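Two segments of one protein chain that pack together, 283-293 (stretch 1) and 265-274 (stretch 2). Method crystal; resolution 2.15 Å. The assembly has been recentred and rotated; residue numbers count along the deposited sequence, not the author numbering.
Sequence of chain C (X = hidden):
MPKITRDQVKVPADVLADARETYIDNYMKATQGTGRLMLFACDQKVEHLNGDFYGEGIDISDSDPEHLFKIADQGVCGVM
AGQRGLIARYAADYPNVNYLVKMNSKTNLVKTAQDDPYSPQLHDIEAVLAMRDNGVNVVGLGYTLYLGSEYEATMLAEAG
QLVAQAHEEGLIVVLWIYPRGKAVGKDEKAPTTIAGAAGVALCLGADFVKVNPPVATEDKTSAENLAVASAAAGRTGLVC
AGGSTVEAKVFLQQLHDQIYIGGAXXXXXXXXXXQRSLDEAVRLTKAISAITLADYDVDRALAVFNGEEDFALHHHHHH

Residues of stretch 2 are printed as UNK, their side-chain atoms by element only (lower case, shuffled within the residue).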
ATOM      1  N   ARG C 283      19.663 -31.880 -27.638  1.00 29.33           N
ATOM      2  CA  ARG C 283      20.473 -33.004 -27.157  1.00 31.12           C
ATOM      3  C   ARG C 283      20.904 -32.858 -25.695  1.00 30.74           C
ATOM      4  O   ARG C 283      20.982 -33.853 -24.974  1.00 30.89           O
ATOM      5  CB  ARG C 283      21.698 -33.242 -28.049  1.00 31.27           C
ATOM      6  CG  ARG C 283      21.367 -33.800 -29.428  1.00 33.72           C
ATOM      7  CD  ARG C 283      22.581 -34.422 -30.107  1.00 33.47           C
ATOM      8  NE  ARG C 283      23.742 -33.533 -30.124  1.00 34.30           N
ATOM      9  CZ  ARG C 283      24.016 -32.661 -31.090  1.00 33.55           C
ATOM     10  NH1 ARG C 283      23.211 -32.543 -32.141  1.00 33.35           N
ATOM     11  NH2 ARG C 283      25.101 -31.902 -31.006  1.00 32.53           N
ATOM     12  N   LEU C 284      21.178 -31.627 -25.260  1.00 30.22           N
ATOM     13  CA  LEU C 284      21.556 -31.387 -23.869  1.00 28.44           C
ATOM     14  C   LEU C 284      20.383 -31.603 -22.912  1.00 28.57           C
ATOM     15  O   LEU C 284      20.563 -32.176 -21.838  1.00 29.68           O
ATOM     16  CB  LEU C 284      22.202 -30.010 -23.670  1.00 28.11           C
ATOM     17  CG  LEU C 284      22.675 -29.680 -22.245  1.00 28.85           C
ATOM     18  CD1 LEU C 284      23.689 -30.687 -21.717  1.00 28.51           C
ATOM     19  CD2 LEU C 284      23.239 -28.269 -22.169  1.00 31.00           C
ATOM     20  N   THR C 285      19.188 -31.161 -23.302  1.00 27.39           N
ATOM     21  CA  THR C 285      18.000 -31.387 -22.472  1.00 27.68           C
ATOM     22  C   THR C 285      17.794 -32.888 -22.297  1.00 28.83           C
ATOM     23  O   THR C 285      17.437 -33.352 -21.211  1.00 28.30           O
ATOM     24  CB  THR C 285      16.705 -30.763 -23.050  1.00 28.86           C
ATOM     25  OG1 THR C 285      16.347 -31.414 -24.277  1.00 32.74           O
ATOM     26  CG2 THR C 285      16.864 -29.267 -23.295  1.00 28.40           C
ATOM     27  N   LYS C 286      18.042 -33.632 -23.374  1.00 27.95           N
ATOM     28  CA  LYS C 286      17.884 -35.081 -23.383  1.00 28.27           C
ATOM     29  C   LYS C 286      18.899 -35.734 -22.455  1.00 27.71           C
ATOM     30  O   LYS C 286      18.552 -36.649 -21.709  1.00 29.01           O
ATOM     31  CB  LYS C 286      17.982 -35.636 -24.810  1.00 27.39           C
ATOM     32  CG  LYS C 286      16.764 -35.317 -25.664  1.00 27.10           C
ATOM     33  CD  LYS C 286      16.889 -35.857 -27.080  1.00 28.06           C
ATOM     34  CE  LYS C 286      15.600 -35.622 -27.854  1.00 25.99           C
ATOM     35  NZ  LYS C 286      15.656 -36.176 -29.236  1.00 29.57           N
ATOM     36  N   ALA C 287      20.135 -35.234 -22.485  1.00 28.03           N
ATOM     37  CA  ALA C 287      21.199 -35.693 -21.588  1.00 27.62           C
ATOM     38  C   ALA C 287      20.857 -35.427 -20.120  1.00 29.86           C
ATOM     39  O   ALA C 287      20.976 -36.324 -19.276  1.00 28.65           O
ATOM     40  CB  ALA C 287      22.524 -35.041 -21.954  1.00 26.43           C
ATOM     41  N   ILE C 288      20.424 -34.201 -19.828  1.00 29.19           N
ATOM     42  CA  ILE C 288      20.013 -33.816 -18.475  1.00 28.06           C
ATOM     43  C   ILE C 288      18.836 -34.670 -17.997  1.00 28.20           C
ATOM     44  O   ILE C 288      18.881 -35.232 -16.902  1.00 30.86           O
ATOM     45  CB  ILE C 288      19.664 -32.316 -18.394  1.00 26.53           C
ATOM     46  CG1 ILE C 288      20.905 -31.460 -18.681  1.00 26.69           C
ATOM     47  CG2 ILE C 288      19.092 -31.968 -17.025  1.00 26.31           C
ATOM     48  CD1 ILE C 288      20.597 -30.003 -18.962  1.00 23.29           C
ATOM     49  N   SER C 289      17.800 -34.775 -18.828  1.00 28.04           N
ATOM     50  CA  SER C 289      16.608 -35.560 -18.507  1.00 29.26           C
ATOM     51  C   SER C 289      16.901 -37.053 -18.337  1.00 30.42           C
ATOM     52  O   SER C 289      16.207 -37.739 -17.585  1.00 31.57           O
ATOM     53  CB  SER C 289      15.529 -35.368 -19.575  1.00 30.89           C
ATOM     54  OG  SER C 289      14.856 -34.131 -19.410  1.00 29.60           O
ATOM     55  N   ALA C 290      17.920 -37.551 -19.036  1.00 30.31           N
ATOM     56  CA  ALA C 290      18.301 -38.957 -18.923  1.00 31.04           C
ATOM     57  C   ALA C 290      18.871 -39.255 -17.542  1.00 30.87           C
ATOM     58  O   ALA C 290      18.519 -40.266 -16.934  1.00 31.22           O
ATOM     59  CB  ALA C 290      19.281 -39.350 -20.018  1.00 30.09           C
ATOM     60  N   ILE C 291      19.733 -38.368 -17.045  1.00 30.22           N
ATOM     61  CA  ILE C 291      20.230 -38.464 -15.672  1.00 30.68           C
ATOM     62  C   ILE C 291      19.089 -38.283 -14.671  1.00 31.11           C
ATOM     63  O   ILE C 291      18.886 -39.123 -13.797  1.00 32.24           O
ATOM     64  CB  ILE C 291      21.344 -37.436 -15.380  1.00 30.33           C
ATOM     65  CG1 ILE C 291      22.606 -37.782 -16.177  1.00 30.46           C
ATOM     66  CG2 ILE C 291      21.650 -37.375 -13.887  1.00 28.20           C
ATOM     67  CD1 ILE C 291      23.679 -36.713 -16.143  1.00 31.12           C
ATOM     68  N   THR C 292      18.333 -37.200 -14.839  1.00 31.15           N
ATOM     69  CA  THR C 292      17.347 -36.759 -13.857  1.00 30.08           C
ATOM     70  C   THR C 292      16.120 -37.666 -13.774  1.00 28.52           C
ATOM     71  O   THR C 292      15.673 -38.011 -12.681  1.00 30.05           O
ATOM     72  CB  THR C 292      16.922 -35.308 -14.151  1.00 30.05           C
ATOM     73  OG1 THR C 292      18.096 -34.504 -14.314  1.00 32.87           O
ATOM     74  CG2 THR C 292      16.065 -34.734 -13.028  1.00 28.97           C
ATOM     75  N   LEU C 293      15.588 -38.053 -14.928  1.00 28.34           N
ATOM     76  CA  LEU C 293      14.341 -38.820 -14.981  1.00 31.50           C
ATOM     77  C   LEU C 293      14.534 -40.333 -15.146  1.00 32.16           C
ATOM     78  O   LEU C 293      13.695 -41.119 -14.691  1.00 31.59           O
ATOM     79  CB  LEU C 293      13.433 -38.280 -16.095  1.00 31.36           C
ATOM     80  CG  LEU C 293      13.199 -36.763 -16.122  1.00 31.44           C
ATOM     81  CD1 LEU C 293      12.524 -36.334 -17.419  1.00 30.63           C
ATOM     82  CD2 LEU C 293      12.395 -36.304 -14.914  1.00 32.03           C
ATOM     83  N   UNK C 265      16.416 -33.262  -5.663  1.00 27.66           N
ATOM     84  CA  UNK C 265      15.255 -33.881  -6.295  1.00 28.35           C
ATOM     85  C   UNK C 265      15.100 -33.426  -7.744  1.00 28.87           C
ATOM     86  O   UNK C 265      14.051 -33.625  -8.366  1.00 29.79           O
ATOM     87  c   UNK C 265      13.986 -33.549  -5.516  1.00 27.63           C
ATOM     88  o   UNK C 265      13.953 -34.256  -4.293  1.00 34.78           O
ATOM     89  N   UNK C 266      16.148 -32.810  -8.279  1.00 28.80           N
ATOM     90  CA  UNK C 266      16.145 -32.384  -9.664  1.00 29.72           C
ATOM     91  C   UNK C 266      17.133 -31.280  -9.952  1.00 31.35           C
ATOM     92  O   UNK C 266      18.084 -31.069  -9.198  1.00 34.50           O
ATOM     93  N   UNK C 267      16.903 -30.576 -11.055  1.00 30.37           N
ATOM     94  CA  UNK C 267      17.794 -29.508 -11.496  1.00 29.62           C
ATOM     95  C   UNK C 267      17.057 -28.403 -12.251  1.00 26.50           C
ATOM     96  O   UNK C 267      15.936 -28.607 -12.727  1.00 26.12           O
ATOM     97  c   UNK C 267      18.469 -31.199 -13.267  1.00 35.61           C
ATOM     98  o   UNK C 267      17.610 -31.012 -14.139  1.00 31.38           O
ATOM     99  c   UNK C 267      18.930 -30.075 -12.354  1.00 30.49           C
ATOM    100  n   UNK C 267      19.041 -32.385 -13.067  1.00 38.46           N
ATOM    101  N   UNK C 268      17.691 -27.232 -12.326  1.00 25.62           N
ATOM    102  CA  UNK C 268      17.191 -26.109 -13.111  1.00 25.87           C
ATOM    103  C   UNK C 268      18.308 -25.605 -14.013  1.00 26.76           C
ATOM    104  O   UNK C 268      19.392 -25.252 -13.536  1.00 28.35           O
ATOM    105  c   UNK C 268      16.693 -24.999 -12.200  1.00 23.99           C
ATOM    106  N   UNK C 269      18.043 -25.582 -15.316  1.00 27.14           N
ATOM    107  CA  UNK C 269      19.045 -25.190 -16.304  1.00 28.38           C
ATOM    108  C   UNK C 269      18.450 -24.187 -17.278  1.00 28.17           C
ATOM    109  O   UNK C 269      17.341 -24.382 -17.794  1.00 28.00           O
ATOM    110  c   UNK C 269      19.587 -26.407 -17.087  1.00 29.46           C
ATOM    111  o   UNK C 269      19.879 -27.477 -16.180  1.00 30.70           O
ATOM    112  c   UNK C 269      20.858 -26.045 -17.865  1.00 28.75           C
ATOM    113  N   UNK C 270      19.200 -23.116 -17.520  1.00 28.34           N
ATOM    114  CA  UNK C 270      18.760 -22.044 -18.396  1.00 29.37           C
ATOM    115  C   UNK C 270      19.692 -21.848 -19.571  1.00 30.87           C
ATOM    116  O   UNK C 270      19.606 -22.572 -20.565  1.00 31.00           O
ATOM    117  N   UNK C 271      20.598 -20.881 -19.444  1.00 32.68           N
ATOM    118  CA  UNK C 271      21.438 -20.458 -20.567  1.00 34.07           C
ATOM    119  C   UNK C 271      22.359 -21.539 -21.119  1.00 34.09           C
ATOM    120  O   UNK C 271      22.681 -21.525 -22.308  1.00 34.98           O
ATOM    121  n   UNK C 271      24.073 -15.785 -16.796  1.00 44.73           N
ATOM    122  c   UNK C 271      22.216 -19.178 -20.234  1.00 35.12           C
ATOM    123  n   UNK C 271      25.032 -17.215 -15.274  1.00 55.19           N
ATOM    124  c   UNK C 271      24.441 -17.015 -16.444  1.00 49.33           C
ATOM    125  c   UNK C 271      23.226 -19.315 -19.112  1.00 37.68           C
ATOM    126  n   UNK C 271      24.217 -18.046 -17.255  1.00 47.87           N
ATOM    127  c   UNK C 271      23.576 -17.948 -18.561  1.00 41.19           C
ATOM    128  N   UNK C 272      22.768 -22.481 -20.273  1.00 34.60           N
ATOM    129  CA  UNK C 272      23.599 -23.588 -20.733  1.00 35.48           C
ATOM    130  C   UNK C 272      22.909 -24.378 -21.845  1.00 32.91           C
ATOM    131  O   UNK C 272      23.566 -24.911 -22.738  1.00 34.59           O
ATOM    132  c   UNK C 272      23.993 -24.509 -19.579  1.00 39.62           C
ATOM    133  c   UNK C 272      25.262 -25.298 -19.869  1.00 46.14           C
ATOM    134  n   UNK C 272      25.537 -26.297 -19.045  1.00 46.10           N
ATOM    135  o   UNK C 272      25.989 -25.009 -20.824  1.00 53.11           O
ATOM    136  N   UNK C 273      21.581 -24.432 -21.792  1.00 29.67           N
ATOM    137  CA  UNK C 273      20.802 -25.039 -22.861  1.00 27.93           C
ATOM    138  C   UNK C 273      20.606 -24.070 -24.034  1.00 29.58           C
ATOM    139  O   UNK C 273      21.059 -24.343 -25.152  1.00 26.60           O
ATOM    140  c   UNK C 273      19.428 -25.537 -22.363  1.00 26.91           C
ATOM    141  c   UNK C 273      18.557 -25.948 -23.541  1.00 25.02           C
ATOM    142  c   UNK C 273      18.353 -27.014 -20.567  1.00 25.82           C
ATOM    143  c   UNK C 273      19.598 -26.704 -21.384  1.00 27.04           C
ATOM    144  N   UNK C 274      19.949 -22.936 -23.776  1.00 29.69           N
ATOM    145  CA  UNK C 274      19.458 -22.094 -24.865  1.00 29.27           C
ATOM    146  C   UNK C 274      20.490 -21.317 -25.640  1.00 28.04           C
ATOM    147  O   UNK C 274      20.215 -20.907 -26.760  1.00 29.47           O
ATOM    148  c   UNK C 274      19.529 -18.387 -22.497  1.00 31.58           C
ATOM    149  n   UNK C 274      19.438 -19.137 -23.608  1.00 29.18           N
ATOM    150  n   UNK C 274      18.744 -18.943 -21.552  1.00 33.18           N
ATOM    151  c   UNK C 274      18.610 -20.181 -23.379  1.00 30.52           C
ATOM    152  c   UNK C 274      18.276 -21.211 -24.438  1.00 29.48           C
ATOM    153  c   UNK C 274      18.158 -20.042 -22.065  1.00 30.05           C
TER

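Position 265 has two side-chain atoms, one carbon and then one oxygen. The CA-to-CB bond points away from the helix 283-293, and nothing on it comes within contact range. A single carbon ending in a single oxygen is serine, Ser265.

Position 266 has no side-chain atoms. Its CA lies 4.1 Å from CG2 of Thr292. The backbone angles, phi 158° and psi -160°, would jam a CB against the carbonyl O of the residue before. That calls for glycine, Gly266.

Position 267 has four side-chain atoms: two carbons, the second carrying one oxygen and one nitrogen. This is a short planar amide. CA-to-CB points toward the helix. The nitrogen reaches OG1 of Thr292 at 2.6 Å, and the oxygen sits 3.4 Å from CG2 of Ile288. The residue is asparagine, Asn267, with ND2 donating a hydrogen bond to Thr292 OG1. The N-H...O angle is 167°, so the bond is nearly straight.

Position 268 has one carbon beyond CA. It points away from the helix, as expected for alternation along a strand. One carbon means alanine, Ala268.

Position 269 has three side-chain atoms: one carbon that carries one oxygen and one carbon. CA-to-CB again points toward the helix. The oxygen lies 3.8 Å from CD1 of Ile288. A branch of this kind is threonine, Thr269, with chi1 in the m well.

Position 270 has no side-chain atoms and makes no contact with the helix. It is glycine, Gly270. It holds the N-cap position, and its carbonyl O accepts from the backbone N atoms of 273 and 274.

Position 271 has a long chain: three carbons, a nitrogen, then a carbon carrying two more nitrogens. This guanidinium is out of reach of stretch 1 and bonds elsewhere in the structure. It is arginine, Arg271.

Position 272 has two carbons, the second carrying one oxygen and one nitrogen. Its backbone O is 3.4 Å from CD2 of Leu284. The amide makes it asparagine, Asn272, whose CG is 4.3 Å from the same CD2.

Position 273 has four carbons, forked at the first, with one arm two carbons long. They pack against Leu284, Thr285 and Ile288. That is isoleucine, Ile273: CG1 is 4.0 Å from Leu284 CD2, CG2 is 3.7 Å from Thr285 CG2, and CD1 is 4.1 Å from Ile288 CD1.

Position 274 has one carbon and then a five-membered ring of three carbons and two nitrogens. It does not reach stretch 1. The ring is an imidazole, so the residue is histidine, His274.

The contact joins a helix to a strand running nearly antiparallel, at 163°, and to the short helical turn that follows. Leu284, Ile288 and Thr292 are spaced four apart, so they lie along one side of the helix. At one end Leu284, Thr285 and Ile288 pack on Ile273. At the other, Asn267 bonds Thr292, whose OG1 also donates to the backbone O of Ile288 at 2.8 Å. One hydroxyl thus accepts from the strand and donates within its own helix.

Stretch 2, residues 265-274: SGNATGRNIH
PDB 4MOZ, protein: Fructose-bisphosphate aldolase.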